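Type IV pilus secretin PilQ family protein (Vibrio cholerae, PDB 6W6M) forms a fourteen-subunit outer-membrane secretin channel through which the type IVa competence pilus passes, and is required for natural competence. Local coordinates at the interface of chains A and B. Coordinates in Å, arbitrary orientation; residue numbers count along the deposited sequence, not the author numbering. Chains: chain A/B, Type IV pilus secretin PilQ family protein.

Contact 1: the interface of chains A and B. Residues chain A 184-185, 223, 225; chain B 195, 208, 211-212.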
loop_
_atom_site.group_PDB
_atom_site.type_symbol
_atom_site.label_atom_id
_atom_site.label_comp_id
_atom_site.label_asym_id
_atom_site.label_seq_id
_atom_site.Cartn_x
_atom_site.Cartn_y
_atom_site.Cartn_z
ATOM N N VAL A 184 68.709 -0.013 54.882
ATOM C CA VAL A 184 69.652 0.297 53.815
ATOM C C VAL A 184 69.054 1.372 52.920
ATOM O O VAL A 184 67.833 1.550 52.860
ATOM C CB VAL A 184 70.021 -0.952 52.986
ATOM C CG1 VAL A 184 70.846 -1.922 53.816
ATOM C CG2 VAL A 184 68.764 -1.624 52.464
ATOM N N VAL A 185 69.930 2.100 52.227
ATOM C CA VAL A 185 69.515 3.201 51.364
ATOM C C VAL A 185 70.124 3.042 49.978
ATOM O O VAL A 185 70.935 2.142 49.741
ATOM C CB VAL A 185 69.907 4.558 51.974
ATOM C CG1 VAL A 185 69.140 4.805 53.263
ATOM C CG2 VAL A 185 71.409 4.608 52.217
ATOM N N VAL A 223 63.947 -6.351 57.382
ATOM C CA VAL A 223 64.780 -5.161 57.292
ATOM C C VAL A 223 64.097 -4.137 56.394
ATOM O O VAL A 223 63.208 -4.456 55.602
ATOM C CB VAL A 223 66.197 -5.487 56.776
ATOM C CG1 VAL A 223 66.903 -6.423 57.742
ATOM C CG2 VAL A 223 66.131 -6.098 55.387
ATOM N N LEU A 225 64.198 -0.732 53.716
ATOM C CA LEU A 225 64.911 -0.100 52.618
ATOM C C LEU A 225 64.294 1.264 52.359
ATOM O O LEU A 225 63.077 1.439 52.488
ATOM C CB LEU A 225 64.864 -0.966 51.348
ATOM C CG LEU A 225 63.515 -1.475 50.818
ATOM C CD1 LEU A 225 62.809 -0.440 49.952
ATOM C CD2 LEU A 225 63.693 -2.774 50.043
ATOM N N LEU B 195 78.990 -1.934 51.994
ATOM C CA LEU B 195 78.100 -2.368 53.069
ATOM C C LEU B 195 78.824 -3.412 53.908
ATOM O O LEU B 195 79.799 -4.026 53.463
ATOM C CB LEU B 195 76.781 -2.930 52.522
ATOM C CG LEU B 195 75.655 -3.259 53.513
ATOM C CD1 LEU B 195 74.332 -2.619 53.114
ATOM C CD2 LEU B 195 75.495 -4.764 53.671
ATOM N N ILE B 208 68.165 -8.376 49.404
ATOM C CA ILE B 208 68.096 -6.946 49.692
ATOM C C ILE B 208 69.087 -6.181 48.823
ATOM O O ILE B 208 68.788 -5.070 48.356
ATOM C CB ILE B 208 68.304 -6.684 51.198
ATOM C CG1 ILE B 208 67.744 -5.317 51.590
ATOM C CG2 ILE B 208 69.769 -6.782 51.598
ATOM C CD1 ILE B 208 66.239 -5.273 51.671
ATOM N N GLN B 211 67.605 -6.031 45.329
ATOM C CA GLN B 211 66.433 -5.166 45.274
ATOM C C GLN B 211 66.833 -3.700 45.277
ATOM O O GLN B 211 66.411 -2.933 44.405
ATOM C CB GLN B 211 65.502 -5.455 46.452
ATOM C CG GLN B 211 64.774 -6.782 46.382
ATOM C CD GLN B 211 64.532 -7.379 47.756
ATOM O OE1 GLN B 211 64.729 -6.718 48.776
ATOM N NE2 GLN B 211 64.117 -8.639 47.790
ATOM N N VAL B 212 67.649 -3.295 46.251
ATOM C CA VAL B 212 67.930 -1.872 46.431
ATOM C C VAL B 212 68.729 -1.328 45.251
ATOM O O VAL B 212 68.277 -0.424 44.539
ATOM C CB VAL B 212 68.650 -1.632 47.766
ATOM C CG1 VAL B 212 69.058 -0.174 47.890
ATOM C CG2 VAL B 212 67.741 -2.033 48.916
#
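In the short N-terminal domain characteristic of secretins, strands 183-184 and 224-227 of chain A bring A:Val184 and A:Leu225 against helix 202-212 of chain B, where B:Ile208 and B:Val212 occupy successive turns of one helix face. A:Val184 works as a fork. Its CG1 methyl reaches B:Leu195 on strand 192-197, 3.6 Å from CD1, and the two side chains meet nearly perpendicular to each other. The other prong, CG2, turns to the helix and lies 3.7 Å from CG2 of B:Val212, with CG1 of B:Ile208 at 3.9 Å. With chi1 at -69°, CG1 stands anti to the carbonyl carbon and CG2 takes the position flanked by the backbone N and carbonyl carbon, which lets one valine touch both the strand and the helix of its neighbour.

B:Val212 is likewise divided between two partners. Its CG1 methyl faces the backbone carbonyl of A:Val185, 3.5 Å from O, while its CG2 is shared between A:Val184 and CB of A:Leu225. One helical turn earlier, B:Ile208 extends its ethyl branch toward chain A, because CG1 is anti to the backbone N (chi1 -159°). The terminal CD1 lies 3.8 Å from CG2 of A:Val223 and 3.9 Å from CD2 of A:Leu225. A:Leu225 and B:Ile208 run past each other in opposite directions, whereas A:Val223 meets the isoleucine at a slant. B:Gln211 flanks the patch, with its amide oxygen OE1 facing the A:Leu225 CD2 methyl at a looser 4.3 Å.

Branched aliphatic groups thus form a continuous apolar seam between two copies of the same domain. Burial of this surface probably holds adjacent N-terminal domains in register around the periplasmic part of the secretin ring.

Contact 2: the interface of chains A and B. Residues chain A 220, 222-223; chain B 204, 208, 211.
The carboxylate of A:Asp220 lies between two amides of chain B, with B:Gln211 over one face and B:Gln204 toward the other. On the first side, the O and N end of the B:Gln211 amide approaches OD2 of the carboxylate, which is 3.8 Å from NE2 and 4.0 Å from OE1. The two flat groups are almost perpendicular, at 88°, so the amide presents its polar end to the carboxylate face and does not stack on it. On the second side, OE1 of B:Gln204 is 3.9 Å from the same OD2, and the two planes are inclined by 59°. These separations are longer than direct hydrogen bonds, and the arrangement is a loose polar cluster.

The B:Gln204 amide also points its nitrogen toward chain A, with NE2 3.7 Å from CB of A:Asn222. That contact uses the methylene of the asparagine, not its amide. A bend in the glutamine chain at chi2, -79°, lays the amide over the loop between strands 216-219 and 224-227 of chain A, with OE1 on the A:Asp220 side and NE2 against the A:Asn222 methylene, both as van der Waals neighbours.

Between the two glutamines, which are two helical turns apart, B:Ile208 carries the apolar part of the patch against A:Val223. Polar groups therefore flank the aliphatic contact. The NE2 group of B:Gln211 could help accommodate the negative charge expected on A:Asp220, and the loop probably helps to position the neighbouring helix during assembly of the secretin ring.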
loop_
_atom_site.group_PDB
_atom_site.type_symbol
_atom_site.label_atom_id
_atom_site.label_comp_id
_atom_site.label_asym_id
_atom_site.label_seq_id
_atom_site.Cartn_x
_atom_site.Cartn_y
_atom_site.Cartn_z
ATOM N N ASP A 220 60.665 -5.580 53.885
ATOM C CA ASP A 220 60.563 -6.903 53.287
ATOM C C ASP A 220 60.153 -7.966 54.297
ATOM O O ASP A 220 60.149 -9.157 53.967
ATOM C CB ASP A 220 61.893 -7.287 52.636
ATOM C CG ASP A 220 61.744 -8.380 51.599
ATOM O OD1 ASP A 220 60.633 -8.532 51.050
ATOM O OD2 ASP A 220 62.736 -9.089 51.339
ATOM N N ASN A 222 61.693 -8.213 57.486
ATOM C CA ASN A 222 62.680 -8.093 58.551
ATOM C C ASN A 222 63.416 -6.762 58.532
ATOM O O ASN A 222 63.498 -6.093 59.569
ATOM C CB ASN A 222 63.688 -9.249 58.464
ATOM C CG ASN A 222 64.502 -9.401 59.726
ATOM O OD1 ASN A 222 64.132 -8.883 60.779
ATOM N ND2 ASN A 222 65.615 -10.116 59.633
ATOM N N VAL A 223 63.947 -6.351 57.382
ATOM C CA VAL A 223 64.780 -5.161 57.292
ATOM C C VAL A 223 64.097 -4.137 56.394
ATOM O O VAL A 223 63.208 -4.456 55.602
ATOM C CB VAL A 223 66.197 -5.487 56.776
ATOM C CG1 VAL A 223 66.903 -6.423 57.742
ATOM C CG2 VAL A 223 66.131 -6.098 55.387
ATOM N N GLN B 204 68.422 -13.428 52.519
ATOM C CA GLN B 204 68.008 -12.068 52.853
ATOM C C GLN B 204 68.999 -11.036 52.332
ATOM O O GLN B 204 68.606 -10.033 51.728
ATOM C CB GLN B 204 67.833 -11.932 54.365
ATOM C CG GLN B 204 66.584 -12.607 54.917
ATOM C CD GLN B 204 65.321 -11.790 54.691
ATOM O OE1 GLN B 204 65.047 -11.334 53.582
ATOM N NE2 GLN B 204 64.547 -11.599 55.752
ATOM N N ILE B 208 68.165 -8.376 49.404
ATOM C CA ILE B 208 68.096 -6.946 49.692
ATOM C C ILE B 208 69.087 -6.181 48.823
ATOM O O ILE B 208 68.788 -5.070 48.356
ATOM C CB ILE B 208 68.304 -6.684 51.198
ATOM C CG1 ILE B 208 67.744 -5.317 51.590
ATOM C CG2 ILE B 208 69.769 -6.782 51.598
ATOM C CD1 ILE B 208 66.239 -5.273 51.671
ATOM N N GLN B 211 67.605 -6.031 45.329
ATOM C CA GLN B 211 66.433 -5.166 45.274
ATOM C C GLN B 211 66.833 -3.700 45.277
ATOM O O GLN B 211 66.411 -2.933 44.405
ATOM C CB GLN B 211 65.502 -5.455 46.452
ATOM C CG GLN B 211 64.774 -6.782 46.382
ATOM C CD GLN B 211 64.532 -7.379 47.756
ATOM O OE1 GLN B 211 64.729 -6.718 48.776
ATOM N NE2 GLN B 211 64.117 -8.639 47.790
#

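Contact 1 and contact 2 adjoin, with the centres of their C-alpha atoms about 6 Å apart. They share A:Val223, B:Ile208 and B:Gln211, and both use helix 202-212 of chain B. Contact 1 adds strands 183-184 and 224-227 of chain A and strand 192-197 of chain B, whereas contact 2 adds the A:Asp220 to A:Asn222 loop and B:Gln204 near the start of the helix. An apolar seam thus passes into a looser polar margin along one continuous surface. Since each subunit offers different surfaces to its two neighbours, the same pairing can repeat through the fourteen copies, probably supporting the ring on its periplasmic side.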